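Local coordinates for protein dnab-like replicative helicase (Bacillus phage SPP1, PDB 3BH0) that probably couples ATP hydrolysis to 5'-3' unwinding of duplex DNA as a DnaB-family replicative helicase, represented here by its ATPase domain, at residues M106-N111 and I154-K159. Residues are numbered along the deposited sequence; the frame is centred on the assembly and turned at random.
Sequences MGKKEN and INIFDK
Asp158 illustrates how a carboxylate can hold the start of a helix from a distant part of the chain. Its OD2 accepts a hydrogen bond from the backbone N of Lys108 at 3.2 Å, nearly straight at 162° and made through the anti lone pair. The side chain of Lys108 passes Asp158 at about a right angle, with CG 3.1 Å from OD2. Beyond it the chain bends at chi3, and NZ ends 4.8 Å from OD1 of Asp158, a loose electrostatic neighbour and not a salt bridge. Deeper in, Ile156 supplies the apolar half: CG2 rests 4.1 Å from CA and CG of Lys108, while CD1 meets CB of Asn111 at 3.8 Å.

Asp158 takes the crowded chi1 position (77°), which brings OD2 to the N-H of Lys108. Gly107 is the N-cap of helix 108-119, and its carbonyl O receives both N and ND2 of Asn111, the ND2 from above the carbonyl plane at 2.9 Å. Ser103 OG, which bonds weakly to the same ND2, also hydrogen-bonds to Met106 O and so ties the turn to strand 98-103. That strand pairs in parallel with 154-157, the outermost on that side of the P-loop NTPase sheet within this chain, so the helix start and Asp158 both lie just past the C-terminal ends of adjacent strands. The Met106 side chain touches the probable Walker A loop.

With a glycine at the N-cap, the acidic group comes from the residue just after strand 154-157; its negative charge would interact favourably with the positive end of the helix dipole, and the dipole and nearby ammonium would probably keep Asp158 ionised.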
ATOM      1  N   MET A 106       7.059  -8.968   9.152  1.00 38.56           N
ATOM      2  CA  MET A 106       7.799 -10.014   8.462  1.00 38.70           C
ATOM      3  C   MET A 106       9.239  -9.602   8.226  1.00 38.79           C
ATOM      4  O   MET A 106       9.519  -8.403   8.135  1.00 39.12           O
ATOM      5  CB  MET A 106       7.188 -10.259   7.074  1.00 38.37           C
ATOM      6  CG  MET A 106       5.731 -10.666   7.031  1.00 39.84           C
ATOM      7  SD  MET A 106       5.157 -10.861   5.322  1.00 39.97           S
ATOM      8  CE  MET A 106       4.525 -12.510   5.456  1.00 44.28           C
ATOM      9  N   GLY A 107      10.136 -10.585   8.087  1.00 38.62           N
ATOM     10  CA  GLY A 107      11.503 -10.356   7.609  1.00 39.04           C
ATOM     11  C   GLY A 107      11.579 -10.151   6.096  1.00 39.63           C
ATOM     12  O   GLY A 107      10.649 -10.515   5.366  1.00 39.50           O
ATOM     13  N   LYS A 108      12.683  -9.568   5.619  1.00 40.30           N
ATOM     14  CA  LYS A 108      12.886  -9.327   4.183  1.00 41.45           C
ATOM     15  C   LYS A 108      12.770 -10.624   3.404  1.00 41.36           C
ATOM     16  O   LYS A 108      12.148 -10.657   2.340  1.00 41.94           O
ATOM     17  CB  LYS A 108      14.266  -8.725   3.867  1.00 41.36           C
ATOM     18  CG  LYS A 108      14.863  -7.858   4.923  1.00 42.85           C
ATOM     19  CD  LYS A 108      16.301  -7.438   4.579  1.00 43.65           C
ATOM     20  CE  LYS A 108      17.146  -7.358   5.880  1.00 48.08           C
ATOM     21  NZ  LYS A 108      18.408  -6.551   5.748  1.00 50.65           N
ATOM     22  N   LYS A 109      13.392 -11.683   3.920  1.00 41.38           N
ATOM     23  CA  LYS A 109      13.323 -12.997   3.292  1.00 41.61           C
ATOM     24  C   LYS A 109      11.878 -13.357   2.937  1.00 41.13           C
ATOM     25  O   LYS A 109      11.588 -13.751   1.809  1.00 41.29           O
ATOM     26  CB  LYS A 109      13.893 -14.076   4.222  1.00 42.24           C
ATOM     27  CG  LYS A 109      15.413 -14.126   4.346  1.00 43.33           C
ATOM     28  CD  LYS A 109      15.857 -15.564   4.617  1.00 44.27           C
ATOM     29  CE  LYS A 109      17.058 -15.619   5.514  1.00 45.22           C
ATOM     30  NZ  LYS A 109      16.705 -15.259   6.901  1.00 45.70           N
ATOM     31  N   GLU A 110      10.987 -13.199   3.913  1.00 40.45           N
ATOM     32  CA  GLU A 110       9.576 -13.535   3.786  1.00 40.08           C
ATOM     33  C   GLU A 110       8.832 -12.673   2.769  1.00 39.39           C
ATOM     34  O   GLU A 110       7.992 -13.170   2.050  1.00 39.23           O
ATOM     35  CB  GLU A 110       8.919 -13.411   5.149  1.00 40.21           C
ATOM     36  CG  GLU A 110       7.905 -14.476   5.439  1.00 42.99           C
ATOM     37  CD  GLU A 110       7.540 -14.547   6.924  1.00 46.72           C
ATOM     38  OE1 GLU A 110       8.455 -14.478   7.786  1.00 48.85           O
ATOM     39  OE2 GLU A 110       6.337 -14.690   7.231  1.00 46.32           O
ATOM     40  N   ASN A 111       9.146 -11.382   2.731  1.00 39.46           N
ATOM     41  CA  ASN A 111       8.629 -10.453   1.726  1.00 39.22           C
ATOM     42  C   ASN A 111       9.114 -10.811   0.339  1.00 39.34           C
ATOM     43  O   ASN A 111       8.349 -10.790  -0.614  1.00 39.35           O
ATOM     44  CB  ASN A 111       9.040  -8.998   2.057  1.00 39.09           C
ATOM     45  CG  ASN A 111       8.243  -8.406   3.220  1.00 39.28           C
ATOM     46  OD1 ASN A 111       7.127  -7.937   3.040  1.00 38.72           O
ATOM     47  ND2 ASN A 111       8.814  -8.440   4.415  1.00 37.60           N
ATOM     48  N   ILE A 154      12.776  -1.764  -4.890  1.00 45.25           N
ATOM     49  CA  ILE A 154      12.093  -2.150  -3.688  1.00 43.80           C
ATOM     50  C   ILE A 154      13.164  -2.228  -2.635  1.00 42.58           C
ATOM     51  O   ILE A 154      14.097  -3.014  -2.753  1.00 43.02           O
ATOM     52  CB  ILE A 154      11.412  -3.536  -3.833  1.00 43.97           C
ATOM     53  CG1 ILE A 154      10.458  -3.569  -5.029  1.00 43.84           C
ATOM     54  CG2 ILE A 154      10.690  -3.944  -2.531  1.00 44.70           C
ATOM     55  CD1 ILE A 154       9.039  -3.181  -4.711  1.00 46.49           C
ATOM     56  N   ASN A 155      13.059  -1.385  -1.625  1.00 40.97           N
ATOM     57  CA  ASN A 155      13.888  -1.521  -0.445  1.00 39.96           C
ATOM     58  C   ASN A 155      13.008  -2.070   0.631  1.00 38.88           C
ATOM     59  O   ASN A 155      11.792  -1.824   0.622  1.00 38.65           O
ATOM     60  CB  ASN A 155      14.444  -0.175   0.018  1.00 40.34           C
ATOM     61  CG  ASN A 155      15.413   0.425  -0.972  1.00 41.48           C
ATOM     62  OD1 ASN A 155      15.050   1.315  -1.764  1.00 43.20           O
ATOM     63  ND2 ASN A 155      16.651  -0.068  -0.955  1.00 41.31           N
ATOM     64  N   ILE A 156      13.614  -2.808   1.555  1.00 37.54           N
ATOM     65  CA  ILE A 156      12.874  -3.375   2.666  1.00 36.46           C
ATOM     66  C   ILE A 156      13.574  -3.060   3.978  1.00 36.70           C
ATOM     67  O   ILE A 156      14.771  -3.290   4.111  1.00 36.92           O
ATOM     68  CB  ILE A 156      12.650  -4.897   2.520  1.00 36.08           C
ATOM     69  CG1 ILE A 156      12.014  -5.221   1.158  1.00 34.99           C
ATOM     70  CG2 ILE A 156      11.775  -5.409   3.672  1.00 35.34           C
ATOM     71  CD1 ILE A 156      11.829  -6.725   0.850  1.00 35.10           C
ATOM     72  N   PHE A 157      12.811  -2.541   4.944  1.00 36.09           N
ATOM     73  CA  PHE A 157      13.317  -2.300   6.285  1.00 35.94           C
ATOM     74  C   PHE A 157      12.525  -3.139   7.279  1.00 35.88           C
ATOM     75  O   PHE A 157      11.385  -2.812   7.616  1.00 35.67           O
ATOM     76  CB  PHE A 157      13.230  -0.804   6.644  1.00 35.44           C
ATOM     77  CG  PHE A 157      14.112   0.088   5.792  1.00 34.44           C
ATOM     78  CD1 PHE A 157      15.325   0.557   6.286  1.00 31.75           C
ATOM     79  CD2 PHE A 157      13.722   0.458   4.503  1.00 32.34           C
ATOM     80  CE1 PHE A 157      16.136   1.366   5.510  1.00 32.00           C
ATOM     81  CE2 PHE A 157      14.531   1.294   3.721  1.00 33.50           C
ATOM     82  CZ  PHE A 157      15.741   1.750   4.235  1.00 32.36           C
ATOM     83  N   ASP A 158      13.146  -4.209   7.756  1.00 36.00           N
ATOM     84  CA  ASP A 158      12.433  -5.240   8.499  1.00 36.53           C
ATOM     85  C   ASP A 158      12.628  -5.230  10.015  1.00 36.24           C
ATOM     86  O   ASP A 158      12.229  -6.168  10.683  1.00 35.87           O
ATOM     87  CB  ASP A 158      12.743  -6.640   7.916  1.00 36.90           C
ATOM     88  CG  ASP A 158      14.118  -7.169   8.323  1.00 37.29           C
ATOM     89  OD1 ASP A 158      14.885  -6.431   8.988  1.00 37.60           O
ATOM     90  OD2 ASP A 158      14.424  -8.339   7.974  1.00 37.88           O
ATOM     91  N   LYS A 159      13.227  -4.175  10.553  1.00 36.82           N
ATOM     92  CA  LYS A 159      13.401  -4.037  12.004  1.00 36.78           C
ATOM     93  C   LYS A 159      12.068  -4.058  12.744  1.00 37.02           C
ATOM     94  O   LYS A 159      11.120  -3.349  12.374  1.00 36.66           O
ATOM     95  CB  LYS A 159      14.151  -2.755  12.328  1.00 37.47           C
ATOM     96  CG  LYS A 159      14.747  -2.747  13.708  1.00 38.17           C
ATOM     97  CD  LYS A 159      15.281  -1.375  14.063  1.00 39.37           C
ATOM     98  CE  LYS A 159      15.906  -1.414  15.440  1.00 39.46           C
ATOM     99  NZ  LYS A 159      15.422  -0.254  16.239  1.00 43.01           N
TER